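Long-range contacts in DisA protein (PDB 6CCA), which probably transfers methyl groups to a carbon of a polyketide intermediate, building a gem-dimethyl group on the disorazol assembly line: residues F201-V205 / W399-V404; V38-P43 / A388-H392. All blocks are in the same frame, centred on the assembly; numbering follows the deposited sequence.

Contact 1 and contact 2 lie on neighbouring strands of one sheet, 402-409 and 387-389, with centres about 10 Å apart. Contact 1 sits deeper, with its centre about 10 Å from that of the chain, against about 19 Å for contact 2. They meet directly: Asn403 ND2 lies 2.8 Å from Leu390 O and Trp399 N 2.9 Å from His392 O, both probable hydrogen bonds, and the His392 ring touches Phe201. From the helix, Leu204 CD2 comes within 3.5 Å of Ile41 O. Helix 196-216 thus packs on the strand of contact 1, while the N-terminal segment of contact 2 packs beside it on residues at the end of strand 387-389, the antiparallel margin of the sheet.

Contact 1. Residues F201-V205 / W399-V404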
# COMPACT_ATOMS: atom_id res chain seq x y z
N PHE A 201 3.89 0.92 -11.45
CA PHE A 201 2.65 1.43 -10.86
C PHE A 201 2.61 2.95 -10.64
O PHE A 201 1.56 3.55 -10.83
CB PHE A 201 2.18 0.61 -9.66
CG PHE A 201 1.86 -0.80 -10.05
CD1 PHE A 201 0.68 -1.12 -10.67
CD2 PHE A 201 2.81 -1.82 -9.84
CE1 PHE A 201 0.42 -2.45 -11.01
CE2 PHE A 201 2.58 -3.11 -10.25
CZ PHE A 201 1.37 -3.39 -10.87
N ASN A 202 3.74 3.55 -10.27
CA ASN A 202 3.84 5.03 -10.15
C ASN A 202 3.51 5.69 -11.48
O ASN A 202 2.76 6.70 -11.57
CB ASN A 202 5.26 5.44 -9.69
CG ASN A 202 5.56 5.08 -8.25
OD1 ASN A 202 4.67 4.87 -7.44
ND2 ASN A 202 6.85 5.12 -7.90
N GLU A 203 3.98 5.08 -12.55
CA GLU A 203 3.78 5.61 -13.88
C GLU A 203 2.35 5.45 -14.33
O GLU A 203 1.84 6.38 -14.96
CB GLU A 203 4.77 5.04 -14.90
CG GLU A 203 6.21 5.49 -14.62
CD GLU A 203 6.47 7.00 -14.79
OE1 GLU A 203 5.74 7.72 -15.51
OE2 GLU A 203 7.40 7.49 -14.13
N LEU A 204 1.69 4.35 -13.92
CA LEU A 204 0.27 4.19 -14.20
C LEU A 204 -0.60 5.19 -13.48
O LEU A 204 -1.57 5.67 -14.03
CB LEU A 204 -0.25 2.75 -13.87
CG LEU A 204 0.07 1.65 -14.84
CD1 LEU A 204 -0.48 0.36 -14.27
CD2 LEU A 204 -0.59 2.01 -16.20
N VAL A 205 -0.23 5.60 -12.27
CA VAL A 205 -1.00 6.66 -11.63
C VAL A 205 -0.87 8.01 -12.42
O VAL A 205 -1.83 8.68 -12.67
CB VAL A 205 -0.56 6.89 -10.18
CG1 VAL A 205 -1.09 8.21 -9.59
CG2 VAL A 205 -0.85 5.69 -9.29
N TRP A 399 0.15 -10.54 -12.84
CA TRP A 399 0.71 -9.83 -11.66
C TRP A 399 -0.45 -9.57 -10.69
O TRP A 399 -1.42 -8.87 -11.04
CB TRP A 399 1.33 -8.51 -12.06
CG TRP A 399 2.23 -7.97 -11.02
CD1 TRP A 399 1.97 -7.01 -10.11
CD2 TRP A 399 3.59 -8.36 -10.80
NE1 TRP A 399 3.06 -6.81 -9.30
CE2 TRP A 399 4.08 -7.60 -9.71
CE3 TRP A 399 4.44 -9.28 -11.41
CZ2 TRP A 399 5.37 -7.76 -9.23
CZ3 TRP A 399 5.69 -9.43 -10.92
CH2 TRP A 399 6.16 -8.67 -9.85
N SER A 400 -0.38 -10.18 -9.54
CA SER A 400 -1.41 -10.00 -8.53
C SER A 400 -0.97 -9.29 -7.27
O SER A 400 -1.80 -9.05 -6.40
CB SER A 400 -2.04 -11.34 -8.13
OG SER A 400 -1.03 -12.19 -7.64
N ILE A 401 0.30 -8.94 -7.15
CA ILE A 401 0.86 -8.40 -5.93
C ILE A 401 0.43 -6.95 -5.68
O ILE A 401 0.35 -6.51 -4.52
CB ILE A 401 2.42 -8.41 -6.04
CG1 ILE A 401 2.91 -9.83 -5.87
CG2 ILE A 401 3.07 -7.51 -4.99
CD1 ILE A 401 4.43 -9.94 -6.08
N GLN A 402 0.16 -6.25 -6.74
CA GLN A 402 -0.13 -4.82 -6.73
C GLN A 402 -0.94 -4.46 -7.96
O GLN A 402 -0.87 -5.11 -9.06
CB GLN A 402 1.18 -4.05 -6.80
CG GLN A 402 1.13 -2.56 -6.63
CD GLN A 402 2.49 -1.92 -6.43
OE1 GLN A 402 3.53 -2.58 -6.41
NE2 GLN A 402 2.48 -0.61 -6.34
N ASN A 403 -1.74 -3.43 -7.80
CA ASN A 403 -2.51 -2.89 -8.94
C ASN A 403 -2.86 -1.42 -8.79
O ASN A 403 -2.84 -0.88 -7.64
CB ASN A 403 -3.75 -3.75 -9.20
CG ASN A 403 -4.16 -3.71 -10.68
OD1 ASN A 403 -3.49 -3.10 -11.52
ND2 ASN A 403 -5.28 -4.37 -10.99
N VAL A 404 -3.10 -0.77 -9.92
CA VAL A 404 -3.80 0.52 -9.93
C VAL A 404 -5.28 0.27 -10.29
O VAL A 404 -5.62 -0.52 -11.22
CB VAL A 404 -3.13 1.49 -10.85
CG1 VAL A 404 -4.02 2.67 -11.19
CG2 VAL A 404 -1.82 1.97 -10.24
O HOH W 1 4.09 1.94 -6.80
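The helix turn 201-205 lies over strand 402-404 with the axes 8.5 Å apart at closest approach and only 13° from parallel, and Phe201 and Val404 bring their CA atoms within 6.6 Å of each other. Phe201 dominates the packing. With CG anti to its carbonyl carbon (chi1 -63°), its ring reaches back along the strand, against the direction in which Gln402 extends its own side chain. The two flat groups stack, amide and ring planes 20° apart, and Phe201 CD2 lies 3.4 Å from Gln402 CD. The aliphatic part shares in this: Gln402 CG sits over the ring face, 3.9 Å from its centroid, as a CH-pi contact. At the ring edge, Phe201 CZ touches Trp399 CD1 at 3.7 Å, and the two ring systems meet obliquely, as neither a stack nor an edge-to-face pair. This is helix-on-sheet packing of the Rossmann-like methyltransferase fold, in which helix 196-216 leans on strand 402-409, antiparallel neighbour of strand 330-337. Asn335 on that neighbour accepts a hydrogen bond from Gln402 NE2, fixing the amide against the face of the aromatic ring. Gln402 NE2 also donates to a water 3.1 Å away that lies within hydrogen-bonding distance of Asn202 OD1, linking strand and helix. Further along the helix, one methyl of Val404 packs against a single helical turn: CG2 lies 4.0 Å from both Leu204 CB and Val205 CG2, and it also approaches the carbonyl oxygen of Phe201 that receives the helical bond from Val205 N.

Contact 2. Residues V38-P43 / A388-H392; sequences VPRIQP and APLQH
Leu390 and Gln42 bring the two segments together, one by apolar packing and the other by hydrogen bonds. The Gln42 chain leaves with CG anti to the backbone N and then bends at CG (chi2 54°), which turns its amide onto the backbone of Gln391. There it makes a matched pair of bonds to a single residue: Gln391 N donates to Gln42 OE1 at 2.8 Å, in the carbonyl plane and on a lone pair, and Gln42 NE2 donates to Gln391 O at 2.8 Å. Both are nearly straight, at 170°. A second bond from Gln42 NE2, to Pro43 O at 2.9 Å, further fixes the rotation of the amide, and a water donates to both Gln42 OE1 and Gln391 OE1. Leu390 points toward 38-43 beside this polar pair. Its CD1 meets Ile41 CG2 at 3.9 Å, the side chains crossing at about a right angle, while CD2 lies near Val38 CG1. Val38 CG2 continues the apolar seam to Ala388 CB at 3.9 Å. At the other end, Pro43 CG rests 3.6 Å from His392 NE2, a nitrogen that is hydrogen-bonded to His200. Leu204 of helix 196-216 touches Pro43, Leu390 and His392. In mimicking a strand neighbour, the Gln42 amide provides side-chain-to-backbone pairing just past the end of strand 387-389, at the antiparallel margin of a Rossmann-like methyltransferase sheet.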
# COMPACT_ATOMS: atom_id res chain seq x y z
N VAL A 38 -10.05 4.37 -19.88
CA VAL A 38 -9.37 3.15 -19.38
C VAL A 38 -8.46 2.57 -20.48
O VAL A 38 -7.29 2.21 -20.24
CB VAL A 38 -10.35 2.17 -18.74
CG1 VAL A 38 -9.67 0.89 -18.39
CG2 VAL A 38 -10.92 2.78 -17.48
N PRO A 39 -8.96 2.43 -21.69
CA PRO A 39 -8.03 1.94 -22.75
C PRO A 39 -6.81 2.82 -23.04
O PRO A 39 -5.84 2.31 -23.50
CB PRO A 39 -8.97 1.84 -24.04
CG PRO A 39 -10.33 1.85 -23.50
CD PRO A 39 -10.32 2.69 -22.20
N ARG A 40 -6.83 4.13 -22.78
CA ARG A 40 -5.69 4.98 -22.95
C ARG A 40 -4.70 4.84 -21.80
O ARG A 40 -3.60 5.33 -21.90
CB ARG A 40 -6.13 6.43 -23.02
CG ARG A 40 -6.97 6.74 -24.27
CD ARG A 40 -7.56 8.14 -24.29
NE ARG A 40 -8.33 8.35 -25.56
CZ ARG A 40 -9.65 8.65 -25.69
NH1 ARG A 40 -10.45 8.81 -24.65
NH2 ARG A 40 -10.19 8.80 -26.91
N ILE A 41 -5.11 4.17 -20.71
CA ILE A 41 -4.23 4.01 -19.51
C ILE A 41 -3.71 2.57 -19.42
O ILE A 41 -2.58 2.35 -19.00
CB ILE A 41 -5.03 4.41 -18.25
CG1 ILE A 41 -5.49 5.87 -18.33
CG2 ILE A 41 -4.26 4.13 -16.96
CD1 ILE A 41 -6.61 6.17 -17.35
N GLN A 42 -4.57 1.62 -19.76
CA GLN A 42 -4.24 0.20 -19.71
C GLN A 42 -2.90 -0.08 -20.35
O GLN A 42 -2.69 0.21 -21.53
CB GLN A 42 -5.31 -0.60 -20.45
CG GLN A 42 -5.09 -2.08 -20.57
CD GLN A 42 -4.83 -2.79 -19.26
OE1 GLN A 42 -5.63 -2.72 -18.32
NE2 GLN A 42 -3.72 -3.49 -19.20
N PRO A 43 -1.96 -0.66 -19.59
CA PRO A 43 -0.70 -0.99 -20.23
C PRO A 43 -0.90 -2.06 -21.34
O PRO A 43 -1.67 -3.00 -21.17
CB PRO A 43 0.14 -1.57 -19.10
CG PRO A 43 -0.73 -1.77 -17.96
CD PRO A 43 -1.95 -0.92 -18.15
N ALA A 388 -12.35 -0.11 -12.58
CA ALA A 388 -11.32 -0.72 -13.41
C ALA A 388 -10.00 -0.98 -12.71
O ALA A 388 -9.10 -0.12 -12.70
CB ALA A 388 -11.10 0.09 -14.68
N PRO A 389 -9.85 -2.17 -12.11
CA PRO A 389 -8.55 -2.62 -11.75
C PRO A 389 -7.85 -2.89 -13.05
O PRO A 389 -8.43 -3.58 -13.96
CB PRO A 389 -8.79 -3.89 -10.96
CG PRO A 389 -10.24 -3.93 -10.68
CD PRO A 389 -10.90 -3.14 -11.77
N LEU A 390 -6.68 -2.33 -13.24
CA LEU A 390 -6.02 -2.46 -14.55
C LEU A 390 -5.57 -3.93 -14.75
O LEU A 390 -5.45 -4.68 -13.79
CB LEU A 390 -4.91 -1.46 -14.69
CG LEU A 390 -5.39 -0.02 -14.73
CD1 LEU A 390 -4.21 0.90 -14.78
CD2 LEU A 390 -6.33 0.19 -15.93
N GLN A 391 -5.41 -4.35 -16.00
CA GLN A 391 -5.13 -5.76 -16.30
C GLN A 391 -3.64 -5.93 -16.45
O GLN A 391 -2.98 -5.13 -17.11
CB GLN A 391 -5.83 -6.15 -17.64
CG GLN A 391 -7.31 -6.01 -17.59
CD GLN A 391 -7.94 -6.30 -18.95
OE1 GLN A 391 -8.38 -5.38 -19.70
NE2 GLN A 391 -7.94 -7.59 -19.32
N HIS A 392 -3.10 -6.98 -15.85
CA HIS A 392 -1.69 -7.33 -15.93
C HIS A 392 -1.52 -8.80 -16.14
O HIS A 392 -0.94 -9.52 -15.32
CB HIS A 392 -0.93 -6.87 -14.66
CG HIS A 392 -0.80 -5.39 -14.58
ND1 HIS A 392 -1.79 -4.62 -14.03
CD2 HIS A 392 0.15 -4.54 -15.01
CE1 HIS A 392 -1.45 -3.34 -14.13
NE2 HIS A 392 -0.27 -3.28 -14.71
O HOH W 2 -8.24 -2.57 -18.90